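PDB 3LXZ: glutathione S-transferase family protein from Pseudomonas putida, which probably catalyses the conjugation of reduced glutathione to a wide range of hydrophobic electrophiles. Local coordinates for residues 20-25 with 199-204. Numbering follows the deposited sequence.
Sequences ALLEKG and PRILAD
Leu22 sends its two methyls to two different partners on the helix 198-218. CD1 meets CD1 of Ile201 at 4.2 Å, and the two side chains run past each other in opposite directions. This is the more enclosed half. Ile201 is buried, and it also packs on Asn15 and Leu19 of the helix 12-23. Its CG1 lies beside the backbone N (chi1 -77°), and an extended chi2 of 155° carries CD1 on to the leucine. The other half is more polar and lies toward solvent, although the approach there is no longer. Leu22 CD2 lies 3.8 Å from NH1 of Arg200, obliquely to the guanidinium, and the two side chains cross at about a right angle. The contact joins the first helix of the thioredoxin-like N-terminal domain to the last helix of the all-helical C-terminal domain of the glutathione S-transferase fold. No hydrogen bond links the two segments. Arg200 is exposed, yet its head group is held. NE donates to Asp204 OD2 at 2.7 Å. OD2 lies in the guanidinium plane, and NE meets it on the syn side, tilted 23° out of the carboxylate plane. NH2 forms a salt bridge with Glu30, and Lys18 forms another with the same Asp204 oxygen.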
ATOM      1  N   ALA A  20       6.239   4.258 -17.187  1.00 17.36           N
ATOM      2  CA  ALA A  20       6.185   5.665 -16.765  1.00 17.32           C
ATOM      3  C   ALA A  20       7.404   6.389 -17.344  1.00 18.01           C
ATOM      4  O   ALA A  20       7.268   7.480 -17.895  1.00 18.08           O
ATOM      5  CB  ALA A  20       6.190   5.777 -15.219  1.00 17.11           C
ATOM      6  N   LEU A  21       8.578   5.758 -17.226  1.00 18.68           N
ATOM      7  CA  LEU A  21       9.832   6.350 -17.711  1.00 19.80           C
ATOM      8  C   LEU A  21       9.766   6.522 -19.232  1.00 20.30           C
ATOM      9  O   LEU A  21      10.193   7.549 -19.750  1.00 22.07           O
ATOM     10  CB  LEU A  21      11.046   5.501 -17.310  1.00 20.19           C
ATOM     11  CG  LEU A  21      11.356   5.461 -15.800  1.00 19.88           C
ATOM     12  CD1 LEU A  21      12.328   4.360 -15.451  1.00 22.53           C
ATOM     13  CD2 LEU A  21      11.889   6.792 -15.340  1.00 22.14           C
ATOM     14  N   LEU A  22       9.246   5.514 -19.930  1.00 20.84           N
ATOM     15  CA  LEU A  22       9.145   5.571 -21.411  1.00 21.36           C
ATOM     16  C   LEU A  22       8.119   6.631 -21.856  1.00 21.53           C
ATOM     17  O   LEU A  22       8.369   7.387 -22.808  1.00 20.90           O
ATOM     18  CB  LEU A  22       8.796   4.182 -21.957  1.00 21.18           C
ATOM     19  CG  LEU A  22       9.913   3.143 -22.036  1.00 22.31           C
ATOM     20  CD1 LEU A  22       9.334   1.763 -22.214  1.00 21.20           C
ATOM     21  CD2 LEU A  22      10.932   3.462 -23.161  1.00 26.22           C
ATOM     22  N   GLU A  23       6.993   6.712 -21.138  1.00 21.77           N
ATOM     23  CA  GLU A  23       5.921   7.630 -21.471  1.00 23.55           C
ATOM     24  C   GLU A  23       6.437   9.056 -21.314  1.00 23.47           C
ATOM     25  O   GLU A  23       6.142   9.954 -22.127  1.00 24.13           O
ATOM     26  CB  GLU A  23       4.699   7.367 -20.579  1.00 23.90           C
ATOM     27  CG  GLU A  23       3.429   8.152 -20.962  1.00 29.12           C
ATOM     28  CD  GLU A  23       2.861   7.808 -22.357  1.00 32.02           C
ATOM     29  OE1 GLU A  23       2.880   6.635 -22.763  1.00 32.38           O
ATOM     30  OE2 GLU A  23       2.381   8.734 -23.043  1.00 35.12           O
ATOM     31  N   LYS A  24       7.278   9.243 -20.300  1.00 22.63           N
ATOM     32  CA  LYS A  24       7.863  10.531 -19.995  1.00 22.27           C
ATOM     33  C   LYS A  24       9.121  10.877 -20.837  1.00 22.69           C
ATOM     34  O   LYS A  24       9.681  11.958 -20.676  1.00 23.37           O
ATOM     35  CB  LYS A  24       8.162  10.611 -18.482  1.00 22.04           C
ATOM     36  CG  LYS A  24       6.916  10.768 -17.624  1.00 22.01           C
ATOM     37  CD  LYS A  24       7.249  10.785 -16.115  1.00 22.37           C
ATOM     38  CE  LYS A  24       7.391  12.197 -15.611  1.00 22.22           C
ATOM     39  NZ  LYS A  24       6.052  12.852 -15.496  1.00 21.63           N
ATOM     40  N   GLY A  25       9.554   9.953 -21.703  1.00 22.82           N
ATOM     41  CA  GLY A  25      10.734  10.128 -22.580  1.00 23.65           C
ATOM     42  C   GLY A  25      12.009  10.304 -21.782  1.00 24.54           C
ATOM     43  O   GLY A  25      12.926  10.992 -22.222  1.00 24.42           O
ATOM     44  N   PRO A 199       4.692  -2.409 -27.196  1.00 21.78           N
ATOM     45  CA  PRO A 199       5.443  -3.470 -27.892  1.00 22.20           C
ATOM     46  C   PRO A 199       6.841  -3.746 -27.286  1.00 22.09           C
ATOM     47  O   PRO A 199       7.204  -4.912 -27.108  1.00 22.20           O
ATOM     48  CB  PRO A 199       5.533  -2.949 -29.347  1.00 22.85           C
ATOM     49  CG  PRO A 199       4.258  -2.115 -29.511  1.00 23.31           C
ATOM     50  CD  PRO A 199       4.027  -1.481 -28.137  1.00 22.33           C
ATOM     51  N   ARG A 200       7.589  -2.691 -26.956  1.00 22.21           N
ATOM     52  CA  ARG A 200       8.896  -2.811 -26.311  1.00 22.16           C
ATOM     53  C   ARG A 200       8.826  -3.506 -24.931  1.00 21.18           C
ATOM     54  O   ARG A 200       9.631  -4.379 -24.628  1.00 20.62           O
ATOM     55  CB  ARG A 200       9.542  -1.435 -26.194  1.00 22.87           C
ATOM     56  CG  ARG A 200      10.478  -1.239 -25.012  1.00 26.83           C
ATOM     57  CD  ARG A 200      11.935  -1.424 -25.383  1.00 31.06           C
ATOM     58  NE  ARG A 200      12.786  -1.387 -24.185  1.00 33.15           N
ATOM     59  CZ  ARG A 200      13.449  -0.313 -23.739  1.00 34.55           C
ATOM     60  NH1 ARG A 200      13.391   0.857 -24.383  1.00 30.55           N
ATOM     61  NH2 ARG A 200      14.184  -0.415 -22.629  1.00 34.30           N
ATOM     62  N   ILE A 201       7.835  -3.147 -24.124  1.00 20.27           N
ATOM     63  CA  ILE A 201       7.652  -3.806 -22.840  1.00 19.58           C
ATOM     64  C   ILE A 201       7.376  -5.289 -22.988  1.00 18.73           C
ATOM     65  O   ILE A 201       7.967  -6.116 -22.293  1.00 18.95           O
ATOM     66  CB  ILE A 201       6.579  -3.099 -22.000  1.00 20.08           C
ATOM     67  CG1 ILE A 201       7.200  -1.838 -21.427  1.00 20.99           C
ATOM     68  CG2 ILE A 201       6.139  -4.002 -20.860  1.00 20.39           C
ATOM     69  CD1 ILE A 201       6.191  -0.752 -21.095  1.00 23.79           C
ATOM     70  N   LEU A 202       6.492  -5.642 -23.909  1.00 18.40           N
ATOM     71  CA  LEU A 202       6.141  -7.022 -24.071  1.00 18.38           C
ATOM     72  C   LEU A 202       7.245  -7.853 -24.738  1.00 18.65           C
ATOM     73  O   LEU A 202       7.405  -9.036 -24.435  1.00 18.24           O
ATOM     74  CB  LEU A 202       4.812  -7.172 -24.809  1.00 19.27           C
ATOM     75  CG  LEU A 202       3.610  -6.498 -24.134  1.00 20.80           C
ATOM     76  CD1 LEU A 202       2.402  -6.700 -25.021  1.00 21.34           C
ATOM     77  CD2 LEU A 202       3.378  -7.096 -22.728  1.00 23.21           C
ATOM     78  N   ALA A 203       8.007  -7.220 -25.627  1.00 18.26           N
ATOM     79  CA  ALA A 203       9.141  -7.862 -26.305  1.00 20.15           C
ATOM     80  C   ALA A 203      10.250  -8.174 -25.285  1.00 20.18           C
ATOM     81  O   ALA A 203      10.794  -9.299 -25.265  1.00 19.90           O
ATOM     82  CB  ALA A 203       9.685  -6.959 -27.457  1.00 20.79           C
ATOM     83  N   ASP A 204      10.556  -7.184 -24.443  1.00 19.71           N
ATOM     84  CA  ASP A 204      11.558  -7.362 -23.383  1.00 19.66           C
ATOM     85  C   ASP A 204      11.115  -8.437 -22.405  1.00 19.20           C
ATOM     86  O   ASP A 204      11.900  -9.293 -22.014  1.00 18.88           O
ATOM     87  CB  ASP A 204      11.871  -6.065 -22.648  1.00 20.21           C
ATOM     88  CG  ASP A 204      12.627  -5.033 -23.520  1.00 24.14           C
ATOM     89  OD1 ASP A 204      13.068  -5.372 -24.668  1.00 26.17           O
ATOM     90  OD2 ASP A 204      12.747  -3.865 -23.066  1.00 25.90           O
TER